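GCN5-related N-acetyltransferase (PDB 4H89) probably transfers an acyl group, most likely acetyl from acetyl-CoA, to an acceptor substrate. Local coordinates at residues A17-P20 with A21-F25; P40-T43 with D44-R48. All coordinates share one frame; numbering follows the deposited sequence. Where two conformers were deposited one is given.

Interaction 1: residues A17-P20 with A21-F25; sequences ADWP and AILPF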
loop_
_atom_site.group_PDB
_atom_site.type_symbol
_atom_site.label_atom_id
_atom_site.label_comp_id
_atom_site.label_asym_id
_atom_site.label_seq_id
_atom_site.Cartn_x
_atom_site.Cartn_y
_atom_site.Cartn_z
ATOM N N ALA A 17 -13.587 5.686 23.664
ATOM C CA ALA A 17 -14.995 5.400 23.785
ATOM C C ALA A 17 -15.806 5.556 22.514
ATOM O O ALA A 17 -16.946 5.061 22.478
ATOM C CB ALA A 17 -15.592 6.252 24.895
ATOM N N ASP A 18 -15.274 6.230 21.470
ATOM C CA ASP A 18 -15.989 6.336 20.185
ATOM C C ASP A 18 -15.921 5.059 19.357
ATOM O O ASP A 18 -16.681 4.909 18.414
ATOM C CB ASP A 18 -15.373 7.482 19.382
ATOM C CG ASP A 18 -15.565 8.827 20.014
ATOM O OD1 ASP A 18 -16.605 9.095 20.604
ATOM O OD2 ASP A 18 -14.653 9.681 19.814
ATOM N N TRP A 19 -14.986 4.152 19.666
ATOM C CA TRP A 19 -14.770 2.986 18.784
ATOM C C TRP A 19 -16.040 2.139 18.558
ATOM O O TRP A 19 -16.303 1.745 17.424
ATOM C CB TRP A 19 -13.563 2.131 19.225
ATOM C CG TRP A 19 -13.470 0.855 18.484
ATOM C CD1 TRP A 19 -13.727 -0.400 18.975
ATOM C CD2 TRP A 19 -13.267 0.683 17.063
ATOM N NE1 TRP A 19 -13.638 -1.310 17.973
ATOM C CE2 TRP A 19 -13.328 -0.678 16.797
ATOM C CE3 TRP A 19 -12.975 1.555 16.018
ATOM C CZ2 TRP A 19 -13.172 -1.187 15.530
ATOM C CZ3 TRP A 19 -12.813 1.056 14.741
ATOM C CH2 TRP A 19 -12.916 -0.322 14.516
ATOM N N PRO A 20 -16.837 1.858 19.599
ATOM C CA PRO A 20 -18.051 1.092 19.342
ATOM C C PRO A 20 -19.008 1.683 18.361
ATOM O O PRO A 20 -19.712 0.943 17.708
ATOM C CB PRO A 20 -18.676 0.938 20.749
ATOM C CG PRO A 20 -17.507 1.016 21.663
ATOM C CD PRO A 20 -16.638 2.058 21.042
ATOM N N ALA A 21 -19.020 3.008 18.208
ATOM C CA ALA A 21 -19.862 3.661 17.217
ATOM C C ALA A 21 -19.259 3.598 15.837
ATOM O O ALA A 21 -19.972 3.618 14.835
ATOM C CB ALA A 21 -20.079 5.109 17.623
ATOM N N ILE A 22 -17.936 3.499 15.737
ATOM C CA ILE A 22 -17.228 3.426 14.449
ATOM C C ILE A 22 -17.251 2.035 13.837
ATOM O O ILE A 22 -17.387 1.862 12.622
ATOM C CB ILE A 22 -15.757 3.907 14.622
ATOM C CG1 ILE A 22 -15.742 5.346 15.129
ATOM C CG2 ILE A 22 -14.983 3.765 13.296
ATOM C CD1 ILE A 22 -14.390 5.782 15.621
ATOM N N LEU A 23 -17.128 1.019 14.674
ATOM C CA LEU A 23 -17.098 -0.399 14.256
ATOM C C LEU A 23 -18.200 -0.771 13.248
ATOM O O LEU A 23 -17.895 -1.361 12.230
ATOM C CB LEU A 23 -17.095 -1.311 15.502
ATOM C CG LEU A 23 -17.219 -2.810 15.226
ATOM C CD1 LEU A 23 -16.045 -3.355 14.444
ATOM C CD2 LEU A 23 -17.336 -3.548 16.558
ATOM N N PRO A 24 -19.468 -0.412 13.520
ATOM C CA PRO A 24 -20.478 -0.760 12.504
ATOM C C PRO A 24 -20.262 -0.131 11.159
ATOM O O PRO A 24 -20.696 -0.710 10.154
ATOM C CB PRO A 24 -21.817 -0.354 13.143
ATOM C CG PRO A 24 -21.505 0.337 14.423
ATOM C CD PRO A 24 -20.053 0.172 14.739
ATOM N N PHE A 25 -19.624 1.044 11.084
ATOM C CA PHE A 25 -19.322 1.621 9.763
ATOM C C PHE A 25 -18.399 0.751 8.988
ATOM O O PHE A 25 -18.556 0.567 7.800
ATOM C CB PHE A 25 -18.605 2.985 9.825
ATOM C CG PHE A 25 -19.257 4.022 10.677
ATOM C CD1 PHE A 25 -20.588 3.944 11.017
ATOM C CD2 PHE A 25 -18.485 5.104 11.129
ATOM C CE1 PHE A 25 -21.167 4.894 11.822
ATOM C CE2 PHE A 25 -19.057 6.050 11.960
ATOM C CZ PHE A 25 -20.408 5.959 12.279
HETATM O O HOH W 1 -19.115 4.859 20.766
#
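Trp19 and Leu23, one helical turn apart, pack indole against aliphatic chain at the start of helix 19-32. Leu23 CB lies over one face of the indole, 4.3 Å from the centroid of the six-membered ring of Trp19, a CH-pi contact displaced toward the rim. Leu23 CD1 reaches Trp19 CZ2 at 3.8 Å. Trp19 can meet both Leu23 and Ile22 because its CG stands anti to the backbone N (chi1 171°), which swings the ring along the helix toward the following turn. Ile22 crosses the indole at about a right angle, its CG2 3.8 Å from Trp19 CZ3, while its CG1 branch turns the other way and packs against the carbonyl oxygen of Asp18. Leu23 N donates to Trp19 O over 3.0 Å in a fairly straight bond (162°). Pro24 has no N-H to offer, and its CD instead sits 3.1 Å from Pro20 O, where the helix kinks. Replacing Trp19 with an alanine would probably leave Leu23 CB and Ile22 CG2 without their aromatic partner and open a gap toward helix 44-51. This i to i+3 and i to i+4 packing belongs to the first helix of the GNAT fold. The indole also packs on Arg48 and Trp51 of helix 44-51, whereas Asp18 and Ile22 face strands 61-66 and 72-80, with Asp18 OD2 held by Glu15 N and a salt bridge to Arg12.

Interaction 2: residues P40-T43 with D44-R48; sequences PELT and DEQAR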
loop_
_atom_site.group_PDB
_atom_site.type_symbol
_atom_site.label_atom_id
_atom_site.label_comp_id
_atom_site.label_asym_id
_atom_site.label_seq_id
_atom_site.Cartn_x
_atom_site.Cartn_y
_atom_site.Cartn_z
ATOM N N PRO A 40 -12.273 -9.785 4.954
ATOM C CA PRO A 40 -13.658 -9.849 5.403
ATOM C C PRO A 40 -13.878 -10.405 6.804
ATOM O O PRO A 40 -14.980 -10.292 7.355
ATOM C CB PRO A 40 -14.307 -10.752 4.347
ATOM C CG PRO A 40 -13.193 -11.633 3.883
ATOM C CD PRO A 40 -11.994 -10.755 3.867
ATOM N N GLU A 41 -12.834 -10.978 7.383
ATOM C CA GLU A 41 -12.994 -11.683 8.643
ATOM C C GLU A 41 -12.107 -11.137 9.776
ATOM O O GLU A 41 -11.750 -11.866 10.682
ATOM C CB GLU A 41 -12.765 -13.185 8.441
ATOM C CG GLU A 41 -13.845 -13.871 7.595
ATOM C CD GLU A 41 -13.667 -15.374 7.562
ATOM O OE1 GLU A 41 -12.664 -15.858 6.954
ATOM O OE2 GLU A 41 -14.566 -16.052 8.130
ATOM N N LEU A 42 -11.799 -9.848 9.757
ATOM C CA LEU A 42 -11.071 -9.255 10.864
ATOM C C LEU A 42 -11.873 -9.283 12.133
ATOM O O LEU A 42 -13.071 -9.053 12.140
ATOM C CB LEU A 42 -10.706 -7.799 10.555
ATOM C CG LEU A 42 -9.746 -7.534 9.401
ATOM C CD1 LEU A 42 -9.458 -6.066 9.334
ATOM C CD2 LEU A 42 -8.444 -8.295 9.544
ATOM N N THR A 43 -11.185 -9.534 13.246
ATOM C CA THR A 43 -11.865 -9.390 14.531
ATOM C C THR A 43 -12.193 -7.930 14.784
ATOM O O THR A 43 -11.552 -7.028 14.203
ATOM C CB THR A 43 -11.035 -9.940 15.706
ATOM O OG1 THR A 43 -9.947 -9.083 15.963
ATOM C CG2 THR A 43 -10.537 -11.355 15.476
ATOM N N ASP A 44 -13.083 -7.678 15.732
ATOM C CA ASP A 44 -13.371 -6.318 16.136
ATOM C C ASP A 44 -12.073 -5.605 16.575
ATOM O O ASP A 44 -11.858 -4.412 16.269
ATOM C CB ASP A 44 -14.347 -6.286 17.313
ATOM C CG ASP A 44 -15.769 -6.720 16.971
ATOM O OD1 ASP A 44 -16.129 -6.910 15.804
ATOM O OD2 ASP A 44 -16.559 -6.848 17.953
ATOM N N GLU A 45 -11.226 -6.312 17.292
ATOM C CA GLU A 45 -9.988 -5.764 17.839
ATOM C C GLU A 45 -8.914 -5.564 16.775
ATOM O O GLU A 45 -8.168 -4.562 16.814
ATOM C CB GLU A 45 -9.480 -6.619 18.978
ATOM C CG GLU A 45 -10.400 -6.703 20.194
ATOM C CD GLU A 45 -11.518 -7.734 20.087
ATOM O OE1 GLU A 45 -11.688 -8.432 19.079
ATOM O OE2 GLU A 45 -12.268 -7.840 21.044
ATOM N N GLN A 46 -8.870 -6.398 15.744
ATOM C CA GLN A 46 -8.001 -6.159 14.607
ATOM C C GLN A 46 -8.457 -4.896 13.857
ATOM O O GLN A 46 -7.608 -4.098 13.445
ATOM C CB GLN A 46 -7.973 -7.331 13.660
ATOM C CG GLN A 46 -7.184 -8.565 14.155
ATOM C CD GLN A 46 -7.287 -9.684 13.163
ATOM O OE1 GLN A 46 -8.381 -10.137 12.844
ATOM N NE2 GLN A 46 -6.178 -10.095 12.630
ATOM N N ALA A 47 -9.754 -4.740 13.634
ATOM C CA ALA A 47 -10.254 -3.548 13.006
ATOM C C ALA A 47 -9.907 -2.307 13.838
ATOM O O ALA A 47 -9.481 -1.286 13.280
ATOM C CB ALA A 47 -11.737 -3.680 12.711
ATOM N N ARG A 48 -10.032 -2.390 15.157
ATOM C CA ARG A 48 -9.729 -1.283 16.007
ATOM C C ARG A 48 -8.243 -0.890 15.894
ATOM O O ARG A 48 -7.893 0.300 15.823
ATOM C CB ARG A 48 -10.054 -1.641 17.433
ATOM C CG ARG A 48 -9.891 -0.486 18.392
ATOM C CD ARG A 48 -10.149 -0.883 19.830
ATOM N NE ARG A 48 -9.297 -2.018 20.233
ATOM C CZ ARG A 48 -9.530 -2.779 21.286
ATOM N NH1 ARG A 48 -10.551 -2.526 22.102
ATOM N NH2 ARG A 48 -8.742 -3.810 21.491
HETATM O O HOH W 2 -8.968 -12.560 11.796
#
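A capping box closes the N-terminus of helix 44-51, with Thr43 as N-cap and Gln46 as its reciprocal partner. Thr43 OG1 accepts the backbone N-H of Gln46 at 2.9 Å, and in return the side-chain carbonyl of Gln46 accepts the backbone N-H of Thr43. In this second bond Thr43 N approaches Gln46 OE1 in the plane of the amide, on a lone pair, at 2.9 Å and almost straight (169°). Thr43 OG1 sits between its own backbone N and carbonyl carbon (chi1 72°), turned toward the first turn of the helix, and Gln46 extends beyond CG so that its amide reaches back past the threonine. The two side chains cross at about a right angle, Gln46 CG passing 3.3 Å from Thr43 OG1. Water 2 also donates to Gln46 OE1, at 2.7 Å, and bridges it to Glu41 O, so two donors grip this oxygen, which probably restrains the turn of the amide. Leu42 lies across the same side chain, its CD2 3.8 Å from Gln46 OE1. Regular helical bonding begins with Ala47 N, which donates to Thr43 O at 3.0 Å. Asp44 points its carboxylate elsewhere, to a salt bridge with Arg27 of helix 19-32, an arginine that also donates to Leu42 O. An acid near the positive end of the helix dipole is probably favoured electrostatically. Reciprocal side-chain-to-backbone bonding between the N-cap and the residue three positions on is the hallmark of the capping box, which here satisfies an N-H in the first helical turn and marks the point where the incoming loop becomes helix.

Overall arrangement
Both contacts are local and lie at the starts of successive helices, 19-32 and 44-51, on the same side of the chain's centre, with their own centres about 12 Å apart. Interaction 1 is partly buried and largely apolar in its side chains, set between the sheet and the second helix. Interaction 2 is a surface contact dominated by polar side-chain and water-mediated bonds. They meet directly: Trp19 CZ2 packs 3.4 Å from Arg48 N, and Leu23 CD2 lies 3.6 Å from Asp44 CG. The indole of Trp19 thus rests against the backbone of the second helix, joining the two consecutive helices of the GNAT domain.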